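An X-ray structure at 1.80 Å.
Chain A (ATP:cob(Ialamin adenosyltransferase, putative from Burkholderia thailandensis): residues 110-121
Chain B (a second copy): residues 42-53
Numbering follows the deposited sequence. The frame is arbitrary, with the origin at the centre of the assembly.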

ATOM      1  N   ILE A 110      -7.458  10.470  16.101  1.00 38.63           N
ATOM      2  CA  ILE A 110      -7.313  11.215  14.857  1.00 35.58           C
ATOM      3  C   ILE A 110      -7.339  10.269  13.667  1.00 32.33           C
ATOM      4  O   ILE A 110      -7.034   9.084  13.792  1.00 32.29           O
ATOM      5  CB  ILE A 110      -6.000  12.028  14.814  1.00 37.67           C
ATOM      6  CG1 ILE A 110      -4.801  11.089  14.687  1.00 37.22           C
ATOM      7  CG2 ILE A 110      -5.880  12.884  16.070  1.00 38.05           C
ATOM      8  CD1 ILE A 110      -3.504  11.808  14.422  1.00 38.87           C
ATOM      9  N   LEU A 111      -7.719  10.805  12.514  1.00 29.64           N
ATOM     10  CA  LEU A 111      -7.788  10.033  11.285  1.00 26.82           C
ATOM     11  C   LEU A 111      -6.537  10.342  10.473  1.00 24.92           C
ATOM     12  O   LEU A 111      -6.035  11.467  10.500  1.00 24.19           O
ATOM     13  CB  LEU A 111      -9.042  10.418  10.501  1.00 24.37           C
ATOM     14  CG  LEU A 111     -10.383  10.206  11.212  1.00 26.41           C
ATOM     15  CD1 LEU A 111     -11.495  10.813  10.370  1.00 25.75           C
ATOM     16  CD2 LEU A 111     -10.633   8.719  11.443  1.00 23.95           C
ATOM     17  N   PRO A 112      -6.013   9.345   9.740  1.00 22.68           N
ATOM     18  CA  PRO A 112      -4.809   9.560   8.935  1.00 21.56           C
ATOM     19  C   PRO A 112      -5.068  10.531   7.782  1.00 20.69           C
ATOM     20  O   PRO A 112      -5.911  10.278   6.920  1.00 19.40           O
ATOM     21  CB  PRO A 112      -4.456   8.146   8.464  1.00 22.11           C
ATOM     22  CG  PRO A 112      -5.813   7.509   8.294  1.00 21.87           C
ATOM     23  CD  PRO A 112      -6.544   7.982   9.547  1.00 23.23           C
ATOM     24  N   GLY A 113      -4.345  11.646   7.775  1.00 20.29           N
ATOM     25  CA  GLY A 113      -4.531  12.629   6.724  1.00 21.15           C
ATOM     26  C   GLY A 113      -4.154  14.037   7.147  1.00 22.78           C
ATOM     27  O   GLY A 113      -3.494  14.232   8.173  1.00 23.65           O
ATOM     28  N   GLY A 114      -4.584  15.020   6.356  1.00 23.99           N
ATOM     29  CA  GLY A 114      -4.278  16.414   6.639  1.00 23.13           C
ATOM     30  C   GLY A 114      -3.480  16.974   5.477  1.00 24.59           C
ATOM     31  O   GLY A 114      -3.876  16.812   4.323  1.00 25.73           O
ATOM     32  N   ALA A 115      -2.364  17.638   5.767  1.00 22.66           N
ATOM     33  CA  ALA A 115      -1.512  18.165   4.706  1.00 22.35           C
ATOM     34  C   ALA A 115      -0.951  16.941   3.973  1.00 22.83           C
ATOM     35  O   ALA A 115      -0.867  15.860   4.556  1.00 22.85           O
ATOM     36  CB  ALA A 115      -0.373  18.991   5.308  1.00 21.81           C
ATOM     37  N   ARG A 116      -0.558  17.102   2.711  1.00 22.00           N
ATOM     38  CA  ARG A 116      -0.041  15.973   1.940  1.00 21.70           C
ATOM     39  C   ARG A 116       1.136  15.285   2.629  1.00 20.68           C
ATOM     40  O   ARG A 116       1.198  14.060   2.681  1.00 19.92           O
ATOM     41  CB  ARG A 116       0.361  16.410   0.527  1.00 21.12           C
ATOM     42  CG  ARG A 116       0.850  15.249  -0.325  1.00 26.43           C
ATOM     43  CD  ARG A 116       1.214  15.661  -1.739  1.00 28.36           C
ATOM     44  NE  ARG A 116       2.103  14.674  -2.343  1.00 35.35           N
ATOM     45  CZ  ARG A 116       1.734  13.458  -2.744  1.00 38.13           C
ATOM     46  NH1 ARG A 116       0.475  13.056  -2.622  1.00 38.43           N
ATOM     47  NH2 ARG A 116       2.641  12.636  -3.260  1.00 41.69           N
ATOM     48  N   GLY A 117       2.065  16.072   3.161  1.00 19.92           N
ATOM     49  CA  GLY A 117       3.198  15.484   3.852  1.00 20.60           C
ATOM     50  C   GLY A 117       2.739  14.642   5.036  1.00 20.63           C
ATOM     51  O   GLY A 117       3.279  13.565   5.294  1.00 19.64           O
ATOM     52  N   ALA A 118       1.739  15.142   5.759  1.00 19.11           N
ATOM     53  CA  ALA A 118       1.193  14.439   6.918  1.00 18.89           C
ATOM     54  C   ALA A 118       0.512  13.148   6.482  1.00 17.91           C
ATOM     55  O   ALA A 118       0.680  12.105   7.111  1.00 17.37           O
ATOM     56  CB  ALA A 118       0.196  15.326   7.649  1.00 15.55           C
ATOM     57  N   ALA A 119      -0.264  13.224   5.403  1.00 19.31           N
ATOM     58  CA  ALA A 119      -0.961  12.051   4.885  1.00 18.65           C
ATOM     59  C   ALA A 119       0.044  10.989   4.425  1.00 18.31           C
ATOM     60  O   ALA A 119      -0.155   9.791   4.644  1.00 16.25           O
ATOM     61  CB  ALA A 119      -1.859  12.450   3.726  1.00 20.44           C
ATOM     62  N   LEU A 120       1.120  11.436   3.784  1.00 16.67           N
ATOM     63  CA  LEU A 120       2.156  10.529   3.291  1.00 18.35           C
ATOM     64  C   LEU A 120       2.876   9.869   4.471  1.00 16.14           C
ATOM     65  O   LEU A 120       3.272   8.702   4.399  1.00 17.12           O
ATOM     66  CB  LEU A 120       3.149  11.308   2.423  1.00 16.89           C
ATOM     67  CG  LEU A 120       3.168  11.206   0.889  1.00 22.62           C
ATOM     68  CD1 LEU A 120       1.870  10.663   0.325  1.00 21.51           C
ATOM     69  CD2 LEU A 120       3.490  12.580   0.323  1.00 18.35           C
ATOM     70  N   ALA A 121       3.047  10.620   5.557  1.00 16.63           N
ATOM     71  CA  ALA A 121       3.702  10.083   6.748  1.00 15.69           C
ATOM     72  C   ALA A 121       2.852   8.956   7.322  1.00 15.27           C
ATOM     73  O   ALA A 121       3.384   7.962   7.803  1.00 16.31           O
ATOM     74  CB  ALA A 121       3.903  11.180   7.793  1.00 14.25           C
TER
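Chain B, residues 42-53: LNSQIGVLLAEP

Chain B meets chain A as a helix that enters the stretch already formed and runs through Leu B49, the chain then turning through Ala B51 and Glu B52. It runs nearly antiparallel to the chain A helix that starts at Arg A116: the two N-to-C directions differ by 165°, and the axes approach to 8.3 Å. Before that helix, chain A is an extended loop, so the chain B helix packs against loop and helix at once: Asn B43 against the loop, Ser B44 and Gly B47 near both, Val B48 against the helix. The CA atoms of Pro A112 and Ser B44 lie 5.0 Å apart, those of Ala A119 and Val B48 5.1 Å, and those of Arg A116 and Ala B51 5.2 Å.

Pro A112 gives up the most surface. Its CB lies 3.4 Å from Ser B44 OG and its CD 3.5 Å from Asn B43 ND2, so an apolar ring rests on two polar side chains whose hydrogen-bonding needs are met elsewhere in the structure. One turn on, Gly B47 lets the backbones close up: its CA is 3.5 Å from Pro A112 O, in a CA-H...O contact, and 4.2 Å from Gly A113 CA. A CB on Gly B47 would fall 2.2 Å from that same carbonyl oxygen, a clash, so this approach requires glycine. Gly A113 and Gly A114 are glycines for a further reason, since at their backbone angles a CB would jam against the preceding carbonyl oxygen.

Val B48, in the t rotamer, is the main apolar residue of the chain B side. Its CG2 lies 3.9 Å from Ala A119 CB and 3.8 Å from Leu A120 CD1, while its CG1 is 3.6 Å from Arg A116 NH1. Ala A119 points toward chain B and is small enough for its CB to come within 3.6 Å of Gly B47 O. Ala B51 repeats the theme, its CB 3.8 Å from Arg A116 CA.

The CA-to-CB bond of Arg A116 points sideways to chain B, but the end of its extended chain comes nearer. Glu B52 OE2 is 4.2 Å from NH1 of Arg A116 and well out of the guanidinium plane, so the charges are neighbours without a salt bridge.

No direct hydrogen bond crosses the contact; water does that work. One water accepts from Arg A116 NH1 (2.6 Å) and donates to Val B48 O (2.9 Å) and Glu B52 OE2 (2.7 Å). A second joins Gly A114 N to Gly B47 O, and a third donates to both Ala A119 O and Ser B44 O. The rule is small residues where backbones meet, with water between the polar groups.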

ATOM      1  N   LEU B  42      -5.388   1.381   4.118  1.00 14.95           N
ATOM      2  CA  LEU B  42      -6.411   1.895   3.210  1.00 16.83           C
ATOM      3  C   LEU B  42      -6.857   3.296   3.619  1.00 17.37           C
ATOM      4  O   LEU B  42      -6.926   4.208   2.789  1.00 16.41           O
ATOM      5  CB  LEU B  42      -7.636   0.972   3.205  1.00 14.89           C
ATOM      6  CG  LEU B  42      -8.913   1.568   2.587  1.00 18.40           C
ATOM      7  CD1 LEU B  42      -8.703   1.877   1.098  1.00 15.62           C
ATOM      8  CD2 LEU B  42     -10.062   0.576   2.759  1.00 16.05           C
ATOM      9  N   ASN B  43      -7.162   3.464   4.905  1.00 16.92           N
ATOM     10  CA  ASN B  43      -7.619   4.753   5.404  1.00 16.00           C
ATOM     11  C   ASN B  43      -6.541   5.811   5.169  1.00 15.46           C
ATOM     12  O   ASN B  43      -6.843   6.958   4.859  1.00 17.09           O
ATOM     13  CB  ASN B  43      -7.961   4.658   6.898  1.00 17.60           C
ATOM     14  CG  ASN B  43      -8.991   5.699   7.331  1.00 16.57           C
ATOM     15  OD1 ASN B  43      -9.606   6.366   6.499  1.00 18.65           O
ATOM     16  ND2 ASN B  43      -9.195   5.822   8.636  1.00 20.33           N
ATOM     17  N   SER B  44      -5.281   5.417   5.302  1.00 16.80           N
ATOM     18  CA  SER B  44      -4.184   6.351   5.098  1.00 16.21           C
ATOM     19  C   SER B  44      -4.079   6.771   3.625  1.00 16.05           C
ATOM     20  O   SER B  44      -3.839   7.944   3.330  1.00 15.81           O
ATOM     21  CB  SER B  44      -2.873   5.731   5.593  1.00 18.33           C
ATOM     22  OG  SER B  44      -2.966   5.434   6.984  1.00 20.00           O
ATOM     23  N   GLN B  45      -4.262   5.830   2.701  1.00 14.74           N
ATOM     24  CA  GLN B  45      -4.201   6.170   1.280  1.00 16.85           C
ATOM     25  C   GLN B  45      -5.336   7.128   0.930  1.00 15.90           C
ATOM     26  O   GLN B  45      -5.169   8.024   0.104  1.00 15.97           O
ATOM     27  CB  GLN B  45      -4.293   4.920   0.390  1.00 16.59           C
ATOM     28  CG  GLN B  45      -2.988   4.117   0.270  1.00 16.77           C
ATOM     29  CD  GLN B  45      -1.859   4.869  -0.435  1.00 17.38           C
ATOM     30  OE1 GLN B  45      -2.059   5.939  -1.005  1.00 21.14           O
ATOM     31  NE2 GLN B  45      -0.667   4.294  -0.404  1.00 18.30           N
ATOM     32  N   ILE B  46      -6.495   6.939   1.550  1.00 16.46           N
ATOM     33  CA  ILE B  46      -7.622   7.832   1.284  1.00 17.60           C
ATOM     34  C   ILE B  46      -7.248   9.221   1.795  1.00 16.70           C
ATOM     35  O   ILE B  46      -7.607  10.230   1.191  1.00 17.88           O
ATOM     36  CB  ILE B  46      -8.924   7.328   1.968  1.00 19.29           C
ATOM     37  CG1 ILE B  46      -9.462   6.113   1.198  1.00 19.43           C
ATOM     38  CG2 ILE B  46      -9.974   8.444   2.016  1.00 19.31           C
ATOM     39  CD1 ILE B  46     -10.625   5.397   1.882  1.00 16.48           C
ATOM     40  N   GLY B  47      -6.507   9.262   2.899  1.00 16.90           N
ATOM     41  CA  GLY B  47      -6.076  10.535   3.444  1.00 19.06           C
ATOM     42  C   GLY B  47      -5.189  11.252   2.437  1.00 19.46           C
ATOM     43  O   GLY B  47      -5.193  12.483   2.366  1.00 18.91           O
ATOM     44  N   VAL B  48      -4.427  10.488   1.656  1.00 19.05           N
ATOM     45  CA  VAL B  48      -3.558  11.084   0.639  1.00 19.28           C
ATOM     46  C   VAL B  48      -4.435  11.631  -0.483  1.00 19.20           C
ATOM     47  O   VAL B  48      -4.201  12.729  -0.991  1.00 20.38           O
ATOM     48  CB  VAL B  48      -2.561  10.049   0.070  1.00 17.95           C
ATOM     49  CG1 VAL B  48      -1.721  10.675  -1.049  1.00 16.86           C
ATOM     50  CG2 VAL B  48      -1.659   9.554   1.176  1.00 16.60           C
ATOM     51  N   LEU B  49      -5.459  10.868  -0.853  1.00 19.23           N
ATOM     52  CA  LEU B  49      -6.389  11.292  -1.893  1.00 19.44           C
ATOM     53  C   LEU B  49      -7.081  12.593  -1.447  1.00 19.57           C
ATOM     54  O   LEU B  49      -7.302  13.499  -2.254  1.00 20.91           O
ATOM     55  CB  LEU B  49      -7.455  10.213  -2.124  1.00 19.14           C
ATOM     56  CG  LEU B  49      -8.091  10.041  -3.514  1.00 23.21           C
ATOM     57  CD1 LEU B  49      -9.533   9.597  -3.326  1.00 16.54           C
ATOM     58  CD2 LEU B  49      -8.030  11.324  -4.333  1.00 19.48           C
ATOM     59  N   LEU B  50      -7.421  12.675  -0.163  1.00 19.67           N
ATOM     60  CA  LEU B  50      -8.092  13.855   0.389  1.00 20.34           C
ATOM     61  C   LEU B  50      -7.210  15.098   0.400  1.00 22.02           C
ATOM     62  O   LEU B  50      -7.707  16.213   0.524  1.00 21.97           O
ATOM     63  CB  LEU B  50      -8.588  13.566   1.804  1.00 18.02           C
ATOM     64  CG  LEU B  50      -9.873  12.739   1.871  1.00 18.33           C
ATOM     65  CD1 LEU B  50     -10.050  12.156   3.257  1.00 20.42           C
ATOM     66  CD2 LEU B  50     -11.054  13.630   1.501  1.00 21.24           C
ATOM     67  N   ALA B  51      -5.903  14.906   0.269  1.00 23.79           N
ATOM     68  CA  ALA B  51      -4.976  16.027   0.250  1.00 26.00           C
ATOM     69  C   ALA B  51      -4.942  16.634  -1.147  1.00 27.43           C
ATOM     70  O   ALA B  51      -4.247  17.618  -1.383  1.00 29.08           O
ATOM     71  CB  ALA B  51      -3.574  15.568   0.664  1.00 27.02           C
ATOM     72  N   GLU B  52      -5.703  16.046  -2.068  1.00 27.13           N
ATOM     73  CA  GLU B  52      -5.777  16.533  -3.443  1.00 27.95           C
ATOM     74  C   GLU B  52      -6.972  17.466  -3.607  1.00 28.47           C
ATOM     75  O   GLU B  52      -7.840  17.533  -2.734  1.00 27.74           O
ATOM     76  CB  GLU B  52      -5.956  15.363  -4.421  1.00 29.58           C
ATOM     77  CG  GLU B  52      -4.756  14.438  -4.569  1.00 31.56           C
ATOM     78  CD  GLU B  52      -3.580  15.112  -5.252  1.00 33.29           C
ATOM     79  OE1 GLU B  52      -3.755  15.603  -6.388  1.00 35.42           O
ATOM     80  OE2 GLU B  52      -2.483  15.145  -4.656  1.00 33.20           O
ATOM     81  N   PRO B  53      -7.018  18.216  -4.724  1.00 28.61           N
ATOM     82  CA  PRO B  53      -8.134  19.129  -4.986  1.00 28.43           C
ATOM     83  C   PRO B  53      -9.299  18.205  -5.330  1.00 26.38           C
ATOM     84  O   PRO B  53      -9.156  17.334  -6.182  1.00 26.08           O
ATOM     85  CB  PRO B  53      -7.661  19.919  -6.207  1.00 29.06           C
ATOM     86  CG  PRO B  53      -6.165  19.878  -6.087  1.00 31.47           C
ATOM     87  CD  PRO B  53      -5.922  18.449  -5.681  1.00 29.87           C
TER
HETATM   88  O   HOH W   1      -6.077  14.335   4.078  1.00 26.27           O
HETATM   89  O   HOH W   2      -1.922  14.019  -2.235  1.00 27.71           O
HETATM   90  O   HOH W   3      -2.862   9.599   5.305  1.00 18.65           O